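Local coordinates for response regulator receiver domain protein (CheY) (Rhodospirillum rubrum, PDB 3HEB), which probably acts as a receiver domain in two-component signalling, accepting a phosphoryl group from a partner kinase, at the interface of chains A and B. Numbering follows the deposited sequence. Chains: chain A/B, Response regulator receiver domain protein (CheY).

Contact 1: the interface of chains A and B. Residues chain A 104-105, 109; chain B 89, 142-143.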
loop_
_atom_site.group_PDB
_atom_site.type_symbol
_atom_site.label_atom_id
_atom_site.label_comp_id
_atom_site.label_asym_id
_atom_site.label_seq_id
_atom_site.Cartn_x
_atom_site.Cartn_y
_atom_site.Cartn_z
ATOM N N ILE A 104 -7.175 -11.403 5.118
ATOM C CA ILE A 104 -6.228 -10.320 5.004
ATOM C C ILE A 104 -4.907 -10.866 4.488
ATOM O O ILE A 104 -4.384 -10.383 3.482
ATOM C CB ILE A 104 -6.042 -9.629 6.375
ATOM C CG1 ILE A 104 -7.371 -8.983 6.801
ATOM C CG2 ILE A 104 -4.946 -8.600 6.295
ATOM C CD1 ILE A 104 -7.343 -8.326 8.171
ATOM N N GLN A 105 -4.386 -11.888 5.161
ATOM C CA GLN A 105 -3.119 -12.493 4.764
ATOM C C GLN A 105 -3.156 -13.027 3.328
ATOM O O GLN A 105 -2.162 -12.930 2.598
ATOM C CB GLN A 105 -2.753 -13.626 5.728
ATOM C CG GLN A 105 -2.853 -13.232 7.202
ATOM C CD GLN A 105 -2.485 -14.365 8.153
ATOM O OE1 GLN A 105 -2.868 -15.530 7.951
ATOM N NE2 GLN A 105 -1.753 -14.022 9.209
ATOM N N ASP A 109 -0.874 -11.976 0.197
ATOM C CA ASP A 109 -0.142 -13.014 -0.511
ATOM C C ASP A 109 -0.488 -12.930 -1.984
ATOM O O ASP A 109 0.379 -13.119 -2.829
ATOM C CB ASP A 109 -0.478 -14.409 0.022
ATOM C CG ASP A 109 0.060 -14.645 1.427
ATOM O OD1 ASP A 109 0.971 -13.897 1.869
ATOM O OD2 ASP A 109 -0.420 -15.592 2.083
ATOM N N ARG B 89 5.158 -10.725 3.509
ATOM C CA ARG B 89 3.797 -10.245 3.749
ATOM C C ARG B 89 3.779 -8.898 4.480
ATOM O O ARG B 89 2.740 -8.246 4.581
ATOM C CB ARG B 89 3.017 -11.294 4.555
ATOM C CG ARG B 89 1.521 -11.060 4.658
ATOM C CD ARG B 89 0.867 -12.140 5.517
ATOM N NE ARG B 89 0.861 -13.447 4.865
ATOM C CZ ARG B 89 0.629 -14.592 5.501
ATOM N NH1 ARG B 89 0.393 -14.582 6.802
ATOM N NH2 ARG B 89 0.606 -15.739 4.841
ATOM N N PRO B 142 -0.770 -7.216 8.391
ATOM C CA PRO B 142 -0.767 -8.650 8.681
ATOM C C PRO B 142 0.518 -9.208 9.266
ATOM O O PRO B 142 1.585 -8.608 9.158
ATOM C CB PRO B 142 -1.058 -9.252 7.321
ATOM C CG PRO B 142 -0.198 -8.398 6.437
ATOM C CD PRO B 142 -0.416 -6.977 6.979
ATOM N N GLU B 143 0.392 -10.371 9.899
ATOM C CA GLU B 143 1.537 -11.069 10.465
ATOM C C GLU B 143 2.063 -11.915 9.312
ATOM O O GLU B 143 1.298 -12.387 8.463
ATOM C CB GLU B 143 1.117 -12.009 11.590
ATOM C CG GLU B 143 0.252 -11.393 12.663
ATOM C CD GLU B 143 -0.238 -12.433 13.653
ATOM O OE1 GLU B 143 -0.627 -13.535 13.208
ATOM O OE2 GLU B 143 -0.244 -12.153 14.869
#
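B:Arg89 reaches over to chain A and takes hold of A:Asp109 at the end of helix 101-109. Both chains are receiver domains of the CheY family, and this helix is the fourth in its alternating strand-helix fold. The charged link comes first. The guanidinium meets the carboxylate side-on, through NE and one terminal nitrogen, each to its own oxygen. NE of B:Arg89 donates to OD1 of A:Asp109 at 3.0 Å, nearly straight at 164°, and that oxygen lies close to the guanidinium plane. The salt bridge from NH2 of B:Arg89 to OD2 of A:Asp109 is 2.9 Å long and more bent; here the carboxylate uses its syn lone pair. The two flat groups are turned 47° apart, a twisted pairing rather than a coplanar one. The arginine chain runs out extended and then bends at chi3 (-70°), which turns the NE edge toward the acid.

A hydrogen bond within chain B steadies the far end: NH1 of B:Arg89 donates to the backbone O of B:Glu143 at 2.9 Å, which is likely to help hold the guanidinium in place. Replacing B:Arg89 with an alanine would probably leave A:Asp109 without its cationic mate and the carbonyl of B:Glu143 without this donor.

Packing adds to the grip. A:Gln105 lies over one face of the guanidinium, its CB 3.5 Å from CZ of B:Arg89 and displaced toward the rim. Its amide is inclined to the guanidinium and passes close to NH1. Beside this, CG2 of A:Ile104 touches CB of B:Pro142 at 4.1 Å, a light apolar contact next to the polar one.

Contact 2: the interface of chains A and B. Residues chain A 135, 138; chain B 114, 116, 128, 131-132, 135.
A:Phe135 and B:Phe135 stack face on face where the two chains meet, their centroids 4.2 Å apart and their planes only 12° from parallel. The rings are slipped, so that CD2 of A:Phe135 lies 3.3 Å from CD2 of B:Phe135, each over the rim of the other ring. Both side chains swing the same way, with CG opposite the backbone N (chi1 -167° in A, -169° in B), and that shared turn lets two copies of one residue pair face to face.

Around this centre, chain B lines a socket for the A ring. On the side of the ring plane away from B:Phe135, CD1 of B:Ile116 approaches CE1 of A:Phe135 at 3.7 Å, and CG1 of B:Val114 sits 3.8 Å from its CZ. B:Leu132 closes in from the stacking side, its CA 3.8 Å from the same CE1. The ring is thus wedged between strand 114-117 and helix 122-136 of the partner.

Farther out, CG1 of A:Val138 rests 4.0 Å from CB of B:Ala128 and packs equally lightly on CG2 of B:Ile116. At the rim the backbone O of A:Val138 lies near that same isoleucine methyl, while B:Gln131 borders the patch from its helix.

In the fold, A:Phe135 stands at the end of the last helix, 122-136, with A:Val138 just beyond it, and both dock on the partner's last strand and last helix.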
loop_
_atom_site.group_PDB
_atom_site.type_symbol
_atom_site.label_atom_id
_atom_site.label_comp_id
_atom_site.label_asym_id
_atom_site.label_seq_id
_atom_site.Cartn_x
_atom_site.Cartn_y
_atom_site.Cartn_z
ATOM N N PHE A 135 -4.104 10.243 1.615
ATOM C CA PHE A 135 -2.907 9.433 1.404
ATOM C C PHE A 135 -2.654 9.240 -0.086
ATOM O O PHE A 135 -1.520 9.315 -0.549
ATOM C CB PHE A 135 -3.083 8.071 2.067
ATOM C CG PHE A 135 -1.817 7.287 2.170
ATOM C CD1 PHE A 135 -0.740 7.775 2.911
ATOM C CD2 PHE A 135 -1.701 6.050 1.547
ATOM C CE1 PHE A 135 0.438 7.032 3.027
ATOM C CE2 PHE A 135 -0.534 5.303 1.655
ATOM C CZ PHE A 135 0.539 5.792 2.394
ATOM N N VAL A 138 -0.799 11.741 -1.658
ATOM C CA VAL A 138 0.563 11.820 -1.136
ATOM C C VAL A 138 1.493 10.755 -1.738
ATOM O O VAL A 138 2.710 10.951 -1.814
ATOM C CB VAL A 138 0.544 11.667 0.409
ATOM C CG1 VAL A 138 1.875 11.149 0.913
ATOM C CG2 VAL A 138 0.214 13.004 1.059
ATOM N N VAL B 114 3.636 0.557 -1.112
ATOM C CA VAL B 114 3.415 1.977 -1.357
ATOM C C VAL B 114 4.754 2.697 -1.553
ATOM O O VAL B 114 5.749 2.407 -0.880
ATOM C CB VAL B 114 2.667 2.648 -0.153
ATOM C CG1 VAL B 114 2.648 4.166 -0.317
ATOM C CG2 VAL B 114 1.242 2.117 -0.044
ATOM N N ILE B 116 6.405 6.552 -1.747
ATOM C CA ILE B 116 6.164 7.960 -1.477
ATOM C C ILE B 116 7.438 8.779 -1.673
ATOM O O ILE B 116 8.496 8.446 -1.138
ATOM C CB ILE B 116 5.676 8.164 -0.022
ATOM C CG1 ILE B 116 4.354 7.420 0.193
ATOM C CG2 ILE B 116 5.527 9.643 0.274
ATOM C CD1 ILE B 116 3.820 7.489 1.612
ATOM N N ALA B 128 2.823 15.108 5.059
ATOM C CA ALA B 128 2.755 13.824 4.371
ATOM C C ALA B 128 2.946 12.666 5.358
ATOM O O ALA B 128 2.212 11.677 5.312
ATOM C CB ALA B 128 3.814 13.761 3.265
ATOM N N GLN B 131 -0.138 12.251 7.366
ATOM C CA GLN B 131 -1.183 11.525 6.636
ATOM C C GLN B 131 -0.887 10.033 6.677
ATOM O O GLN B 131 -1.791 9.221 6.864
ATOM C CB GLN B 131 -1.270 11.976 5.172
ATOM C CG GLN B 131 -1.720 13.408 4.995
ATOM C CD GLN B 131 -2.878 13.777 5.906
ATOM O OE1 GLN B 131 -3.862 13.041 6.010
ATOM N NE2 GLN B 131 -2.770 14.928 6.567
ATOM N N LEU B 132 0.385 9.683 6.496
ATOM C CA LEU B 132 0.834 8.288 6.541
ATOM C C LEU B 132 0.422 7.655 7.873
ATOM O O LEU B 132 -0.060 6.520 7.914
ATOM C CB LEU B 132 2.354 8.221 6.435
ATOM C CG LEU B 132 3.053 6.938 5.989
ATOM C CD1 LEU B 132 4.440 6.932 6.614
ATOM C CD2 LEU B 132 2.278 5.702 6.389
ATOM N N PHE B 135 -3.269 7.098 7.844
ATOM C CA PHE B 135 -3.611 5.991 6.970
ATOM C C PHE B 135 -3.237 4.666 7.638
ATOM O O PHE B 135 -3.970 3.687 7.546
ATOM C CB PHE B 135 -2.885 6.102 5.640
ATOM C CG PHE B 135 -3.398 5.154 4.614
ATOM C CD1 PHE B 135 -4.714 5.247 4.168
ATOM C CD2 PHE B 135 -2.585 4.156 4.099
ATOM C CE1 PHE B 135 -5.208 4.360 3.222
ATOM C CE2 PHE B 135 -3.072 3.264 3.148
ATOM C CZ PHE B 135 -4.384 3.365 2.712
#

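The C-alpha centres of contact 1 and contact 2 are about 20 Å apart, and the two share no residues. Contact 1 sets chain A's helix 101-109 against loop residues B:Arg89 and B:Pro142 to B:Glu143; contact 2 uses chain B's strand 114-117 and helix 122-136 of both chains. Together they sample the face made by the fourth helix, last strand and last helix, which receiver domains often use to dimerise. The charged clamp sits toward one end of the interface, the apolar core farther along it. With two-fold symmetry the clamp recurs with chains exchanged. Such a dimer is plausible, though the crystal alone does not establish it.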